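Local coordinates for protein CalsepRRP (Calystegia sepium, PDB 1JY5) that is an RNase T2-like protein that may bind RNA, though its ribonuclease activity is uncertain, at residues Thr41-Leu45 with Lys77-Tyr82; Lys62-Ile68 with Gln116-Phe120. One frame throughout, in Å; residues are numbered along the deposited sequence.

Interaction 1: Thr41-Leu45 with Lys77-Tyr82; sequences TIKGL and KYWPSY
In the RNase T2 fold, strand 40-48 of the central antiparallel sheet carries the family's first conserved active-site motif, in which active members usually have a catalytic histidine; here Lys-43 takes that place. Lys-43 and Gly-44 both face Ala-11 of strand 7-14, forming a classic beta bulge (Lys-43 phi/psi -91/-52), and Gly-44, whose backbone is almost fully extended (-180/174) after the bulge, brings CA to 3.7 Å from Trp-79 CZ2. Thr-41 CA lies 5.0 Å from Tyr-78 CA, and Ile-42 CA 4.7 Å from Trp-79 CA. As helix 72-78 ends, Trp-79 departs from helical angles (-133/48), and Tyr-78 O accepts from Ile-42 N at 2.7 Å, almost linearly (172°). Ile-42 (m,t) lays CG2 over the face of Trp-79 (chi1 t), 3.5 Å from the centroid of its six-membered ring: a CH-pi contact well served by a branched aliphatic chain. Thr-41 (chi1 p) offers a hydroxyl, OG1, that bonds Tyr-82 OH at 2.7 Å and water 1 at 2.6 Å. That water can donate to Ile-42 O (2.6 Å) or Pro-80 O (2.8 Å), though more acceptors lie in its reach than it has protons. Lys-43, an exposed residue whose CA-to-CB bond points away from 77-82, has its carbonyl satisfied by water 2, which donates to Lys-43 O at 2.6 Å and accepts from Trp-79 NE1 at 3.1 Å.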
loop_
_atom_site.group_PDB
_atom_site.type_symbol
_atom_site.label_atom_id
_atom_site.label_comp_id
_atom_site.label_asym_id
_atom_site.label_seq_id
_atom_site.Cartn_x
_atom_site.Cartn_y
_atom_site.Cartn_z
ATOM N N THR A 41 0.219 5.862 -2.820
ATOM C CA THR A 41 1.604 5.407 -2.813
ATOM C C THR A 41 1.575 4.053 -2.113
ATOM O O THR A 41 0.579 3.686 -1.484
ATOM C CB THR A 41 2.583 6.355 -2.049
ATOM O OG1 THR A 41 2.133 6.538 -0.702
ATOM C CG2 THR A 41 2.695 7.697 -2.756
ATOM N N ILE A 42 2.664 3.306 -2.217
ATOM C CA ILE A 42 2.713 1.982 -1.613
ATOM C C ILE A 42 2.845 1.962 -0.097
ATOM O O ILE A 42 3.723 2.604 0.479
ATOM C CB ILE A 42 3.879 1.144 -2.197
ATOM C CG1 ILE A 42 3.732 1.044 -3.722
ATOM C CG2 ILE A 42 3.861 -0.258 -1.590
ATOM C CD1 ILE A 42 4.952 0.468 -4.423
ATOM N N LYS A 43 1.940 1.237 0.544
ATOM C CA LYS A 43 2.006 1.051 1.980
ATOM C C LYS A 43 2.831 -0.235 2.107
ATOM O O LYS A 43 3.839 -0.283 2.825
ATOM C CB LYS A 43 0.610 0.852 2.566
ATOM C CG LYS A 43 0.605 0.428 4.019
ATOM C CD LYS A 43 1.301 1.443 4.903
ATOM C CE LYS A 43 1.318 0.943 6.330
ATOM N NZ LYS A 43 2.019 1.875 7.247
ATOM N N GLY A 44 2.402 -1.275 1.390
ATOM C CA GLY A 44 3.130 -2.534 1.410
ATOM C C GLY A 44 2.544 -3.641 0.549
ATOM O O GLY A 44 1.482 -3.474 -0.041
ATOM N N LEU A 45 3.263 -4.761 0.451
ATOM C CA LEU A 45 2.796 -5.936 -0.288
ATOM C C LEU A 45 2.820 -6.975 0.816
ATOM O O LEU A 45 3.886 -7.352 1.302
ATOM C CB LEU A 45 3.763 -6.341 -1.411
ATOM C CG LEU A 45 3.366 -7.627 -2.167
ATOM C CD1 LEU A 45 2.006 -7.453 -2.845
ATOM C CD2 LEU A 45 4.427 -7.952 -3.215
ATOM N N LYS A 77 9.955 7.753 -4.250
ATOM C CA LYS A 77 8.808 8.480 -4.759
ATOM C C LYS A 77 7.475 7.759 -4.632
ATOM O O LYS A 77 6.454 8.381 -4.334
ATOM C CB LYS A 77 9.051 8.854 -6.224
ATOM C CG LYS A 77 7.945 9.685 -6.855
ATOM C CD LYS A 77 8.336 10.103 -8.266
ATOM C CE LYS A 77 7.194 10.807 -8.974
ATOM N NZ LYS A 77 6.786 12.054 -8.267
ATOM N N TYR A 78 7.476 6.448 -4.841
ATOM C CA TYR A 78 6.227 5.693 -4.794
ATOM C C TYR A 78 5.994 4.849 -3.551
ATOM O O TYR A 78 4.907 4.304 -3.359
ATOM C CB TYR A 78 6.128 4.841 -6.055
ATOM C CG TYR A 78 6.246 5.687 -7.302
ATOM C CD1 TYR A 78 7.409 5.683 -8.068
ATOM C CD2 TYR A 78 5.205 6.524 -7.692
ATOM C CE1 TYR A 78 7.530 6.494 -9.196
ATOM C CE2 TYR A 78 5.312 7.337 -8.814
ATOM C CZ TYR A 78 6.478 7.317 -9.562
ATOM O OH TYR A 78 6.576 8.114 -10.680
ATOM N N TRP A 79 7.018 4.743 -2.711
ATOM C CA TRP A 79 6.911 3.994 -1.463
ATOM C C TRP A 79 7.491 4.854 -0.330
ATOM O O TRP A 79 8.298 4.385 0.466
ATOM C CB TRP A 79 7.692 2.680 -1.557
ATOM C CG TRP A 79 7.277 1.653 -0.536
ATOM C CD1 TRP A 79 6.883 1.884 0.747
ATOM C CD2 TRP A 79 7.231 0.234 -0.720
ATOM N NE1 TRP A 79 6.588 0.699 1.377
ATOM C CE2 TRP A 79 6.794 -0.332 0.499
ATOM C CE3 TRP A 79 7.515 -0.614 -1.796
ATOM C CZ2 TRP A 79 6.637 -1.713 0.674
ATOM C CZ3 TRP A 79 7.359 -1.985 -1.625
ATOM C CH2 TRP A 79 6.922 -2.520 -0.396
ATOM N N PRO A 80 7.086 6.131 -0.247
ATOM C CA PRO A 80 7.612 7.000 0.815
ATOM C C PRO A 80 6.978 6.772 2.184
ATOM O O PRO A 80 5.975 6.076 2.317
ATOM C CB PRO A 80 7.290 8.411 0.315
ATOM C CG PRO A 80 6.940 8.236 -1.137
ATOM C CD PRO A 80 6.256 6.908 -1.181
ATOM N N SER A 81 7.578 7.393 3.193
ATOM C CA SER A 81 7.082 7.340 4.557
ATOM C C SER A 81 6.419 8.703 4.796
ATOM O O SER A 81 6.845 9.704 4.214
ATOM C CB SER A 81 8.249 7.147 5.528
ATOM O OG SER A 81 7.797 7.093 6.867
ATOM N N TYR A 82 5.376 8.749 5.623
ATOM C CA TYR A 82 4.696 10.015 5.907
ATOM C C TYR A 82 4.790 10.402 7.383
ATOM O O TYR A 82 3.831 10.919 7.961
ATOM C CB TYR A 82 3.214 9.951 5.503
ATOM C CG TYR A 82 2.979 9.747 4.025
ATOM C CD1 TYR A 82 2.797 8.470 3.501
ATOM C CD2 TYR A 82 2.985 10.829 3.142
ATOM C CE1 TYR A 82 2.629 8.268 2.135
ATOM C CE2 TYR A 82 2.822 10.639 1.770
ATOM C CZ TYR A 82 2.646 9.350 1.274
ATOM O OH TYR A 82 2.506 9.147 -0.082
HETATM O O HOH W 1 3.893 5.215 0.739
HETATM O O HOH W 2 5.258 1.479 4.080
#

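Interaction 2: Lys62-Ile68 with Gln116-Phe120; sequences KYDQNEI and QYEYF. Unlike the reference sequence in segment 62-68: Gln-65 (reference Glu).
An Asx turn at Asp-64 leads into residues 65-67, which have helical backbone angles, in the loop ahead of helix 72-78, and this loop packs against the start of helix 116-129, with Ile-68 CA 5.4 Å from Tyr-117 CA. Polar contacts come first. Asp-64 OD2 accepts from Asn-66 N (2.9 Å) and from Asn-66 ND2 (3.0 Å), a task suited to a short carboxylate (chi1 t), while Asp-64 O accepts from Glu-67 N at 2.8 Å. Gln-116 (m,t), long enough to bridge to the loop, receives Asp-64 N on OE1 at 2.7 Å; its NE2 lies 2.9 Å from Lys-62 O. The apolar contacts centre on Ile-68 (p,t), whose branched chain puts CG2 3.8 Å from Phe-120 CD1 and 3.9 Å from Tyr-117 CA, with CD1 over the Phe-120 face. Tyr-63 (chi1 t) extends this packing, its CE1 4.3 Å from Phe-120 CE1, and its ring also touches helix 97-106. At the outer side, Glu-67 O meets the edge of the Tyr-117 ring, 3.4 Å from CD1.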
loop_
_atom_site.group_PDB
_atom_site.type_symbol
_atom_site.label_atom_id
_atom_site.label_comp_id
_atom_site.label_asym_id
_atom_site.label_seq_id
_atom_site.Cartn_x
_atom_site.Cartn_y
_atom_site.Cartn_z
ATOM N N LYS A 62 18.644 -10.146 6.161
ATOM C CA LYS A 62 18.303 -8.875 6.782
ATOM C C LYS A 62 18.193 -7.801 5.701
ATOM O O LYS A 62 18.740 -7.950 4.605
ATOM C CB LYS A 62 19.377 -8.487 7.807
ATOM C CG LYS A 62 20.766 -8.364 7.213
ATOM C CD LYS A 62 21.859 -8.430 8.276
ATOM C CE LYS A 62 23.245 -8.323 7.640
ATOM N NZ LYS A 62 23.448 -9.307 6.532
ATOM N N TYR A 63 17.480 -6.723 6.009
ATOM C CA TYR A 63 17.312 -5.629 5.061
ATOM C C TYR A 63 18.672 -5.144 4.578
ATOM O O TYR A 63 19.538 -4.823 5.389
ATOM C CB TYR A 63 16.589 -4.457 5.716
ATOM C CG TYR A 63 16.424 -3.287 4.779
ATOM C CD1 TYR A 63 15.644 -3.408 3.628
ATOM C CD2 TYR A 63 17.056 -2.062 5.029
ATOM C CE1 TYR A 63 15.490 -2.346 2.748
ATOM C CE2 TYR A 63 16.910 -0.982 4.151
ATOM C CZ TYR A 63 16.122 -1.136 3.013
ATOM O OH TYR A 63 15.944 -0.086 2.141
ATOM N N ASP A 64 18.859 -5.079 3.265
ATOM C CA ASP A 64 20.131 -4.627 2.701
ATOM C C ASP A 64 19.881 -3.621 1.581
ATOM O O ASP A 64 19.623 -4.001 0.437
ATOM C CB ASP A 64 20.924 -5.829 2.173
ATOM C CG ASP A 64 22.229 -5.427 1.500
ATOM O OD1 ASP A 64 22.877 -6.312 0.908
ATOM O OD2 ASP A 64 22.610 -4.239 1.564
ATOM N N GLN A 65 19.960 -2.334 1.915
ATOM C CA GLN A 65 19.731 -1.277 0.932
ATOM C C GLN A 65 20.537 -1.453 -0.348
ATOM O O GLN A 65 20.126 -0.983 -1.411
ATOM C CB GLN A 65 20.020 0.102 1.546
ATOM C CG GLN A 65 21.447 0.314 2.049
ATOM C CD GLN A 65 22.413 0.766 0.957
ATOM O OE1 GLN A 65 21.997 1.222 -0.111
ATOM N NE2 GLN A 65 23.710 0.657 1.233
ATOM N N ASN A 66 21.680 -2.128 -0.264
ATOM C CA ASN A 66 22.500 -2.334 -1.459
ATOM C C ASN A 66 21.751 -3.159 -2.492
ATOM O O ASN A 66 21.864 -2.923 -3.694
ATOM C CB ASN A 66 23.800 -3.047 -1.104
ATOM C CG ASN A 66 24.753 -2.155 -0.352
ATOM O OD1 ASN A 66 25.332 -1.228 -0.922
ATOM N ND2 ASN A 66 24.913 -2.414 0.938
ATOM N N GLU A 67 20.983 -4.126 -2.003
ATOM C CA GLU A 67 20.206 -5.024 -2.850
ATOM C C GLU A 67 19.165 -4.314 -3.700
ATOM O O GLU A 67 18.811 -4.780 -4.787
ATOM C CB GLU A 67 19.491 -6.052 -1.980
ATOM C CG GLU A 67 20.403 -6.895 -1.128
ATOM C CD GLU A 67 20.968 -8.060 -1.887
ATOM O OE1 GLU A 67 21.729 -7.829 -2.851
ATOM O OE2 GLU A 67 20.640 -9.212 -1.529
ATOM N N ILE A 68 18.660 -3.193 -3.199
ATOM C CA ILE A 68 17.634 -2.459 -3.917
ATOM C C ILE A 68 18.062 -1.060 -4.341
ATOM O O ILE A 68 17.214 -0.215 -4.634
ATOM C CB ILE A 68 16.337 -2.355 -3.064
ATOM C CG1 ILE A 68 16.645 -1.695 -1.711
ATOM C CG2 ILE A 68 15.729 -3.736 -2.872
ATOM C CD1 ILE A 68 15.433 -1.504 -0.816
ATOM N N GLN A 116 14.942 -9.736 -1.458
ATOM C CA GLN A 116 14.498 -8.355 -1.285
ATOM C C GLN A 116 14.226 -7.604 -2.561
ATOM O O GLN A 116 13.232 -6.885 -2.664
ATOM C CB GLN A 116 15.547 -7.565 -0.533
ATOM C CG GLN A 116 15.825 -8.073 0.818
ATOM C CD GLN A 116 17.017 -7.386 1.418
ATOM O OE1 GLN A 116 17.073 -6.157 1.485
ATOM N NE2 GLN A 116 17.983 -8.172 1.859
ATOM N N TYR A 117 15.138 -7.732 -3.519
ATOM C CA TYR A 117 14.978 -7.038 -4.781
ATOM C C TYR A 117 13.710 -7.494 -5.470
ATOM O O TYR A 117 12.946 -6.674 -5.982
ATOM C CB TYR A 117 16.155 -7.287 -5.721
ATOM C CG TYR A 117 15.986 -6.540 -7.021
ATOM C CD1 TYR A 117 16.343 -5.192 -7.122
ATOM C CD2 TYR A 117 15.367 -7.142 -8.122
ATOM C CE1 TYR A 117 16.082 -4.462 -8.284
ATOM C CE2 TYR A 117 15.099 -6.416 -9.288
ATOM C CZ TYR A 117 15.458 -5.073 -9.357
ATOM O OH TYR A 117 15.179 -4.328 -10.485
ATOM N N GLU A 118 13.488 -8.804 -5.501
ATOM C CA GLU A 118 12.291 -9.322 -6.150
ATOM C C GLU A 118 11.058 -8.848 -5.395
ATOM O O GLU A 118 10.041 -8.512 -6.004
ATOM C CB GLU A 118 12.336 -10.855 -6.227
ATOM C CG GLU A 118 13.587 -11.365 -6.946
ATOM C CD GLU A 118 13.553 -12.848 -7.281
ATOM O OE1 GLU A 118 12.734 -13.585 -6.702
ATOM O OE2 GLU A 118 14.367 -13.276 -8.124
ATOM N N TYR A 119 11.147 -8.802 -4.070
ATOM C CA TYR A 119 10.004 -8.346 -3.284
ATOM C C TYR A 119 9.621 -6.900 -3.629
ATOM O O TYR A 119 8.478 -6.628 -4.007
ATOM C CB TYR A 119 10.300 -8.451 -1.784
ATOM C CG TYR A 119 9.230 -7.803 -0.921
ATOM C CD1 TYR A 119 7.976 -8.399 -0.757
ATOM C CD2 TYR A 119 9.467 -6.580 -0.297
ATOM C CE1 TYR A 119 6.982 -7.787 0.013
ATOM C CE2 TYR A 119 8.486 -5.958 0.469
ATOM C CZ TYR A 119 7.247 -6.567 0.619
ATOM O OH TYR A 119 6.278 -5.951 1.370
ATOM N N PHE A 120 10.575 -5.977 -3.510
ATOM C CA PHE A 120 10.297 -4.569 -3.787
ATOM C C PHE A 120 9.980 -4.241 -5.253
ATOM O O PHE A 120 9.076 -3.444 -5.533
ATOM C CB PHE A 120 11.451 -3.685 -3.284
ATOM C CG PHE A 120 11.526 -3.582 -1.779
ATOM C CD1 PHE A 120 12.424 -4.359 -1.052
ATOM C CD2 PHE A 120 10.666 -2.733 -1.085
ATOM C CE1 PHE A 120 12.462 -4.297 0.347
ATOM C CE2 PHE A 120 10.696 -2.663 0.313
ATOM C CZ PHE A 120 11.595 -3.448 1.030
#

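Overall arrangement
The segments alternate along the chain, 41-45, 62-68, 77-82 and then 116-120, so the two contacts cross, both within the RNase T2 family region, their centres 15 Å apart. Interaction 1, its centre about 6 Å from the centre of the chain, joins the central sheet to the exit of helix 72-78; interaction 2 lies farther out, about 17 Å from the chain's centre. Helix 116-129 links them: Tyr-119 OH probably hydrogen-bonds Leu-45 O at 2.8 Å, and Phe-120 CD2 packs 3.4 Å from Trp-79 CZ3. Helix 97-106 touches both Trp-79 and Tyr-63. Packing through Ile-68, Phe-120 and Trp-79, together with the Tyr-119 bond, thus connects the peripheral loop to the strand bearing the family motif.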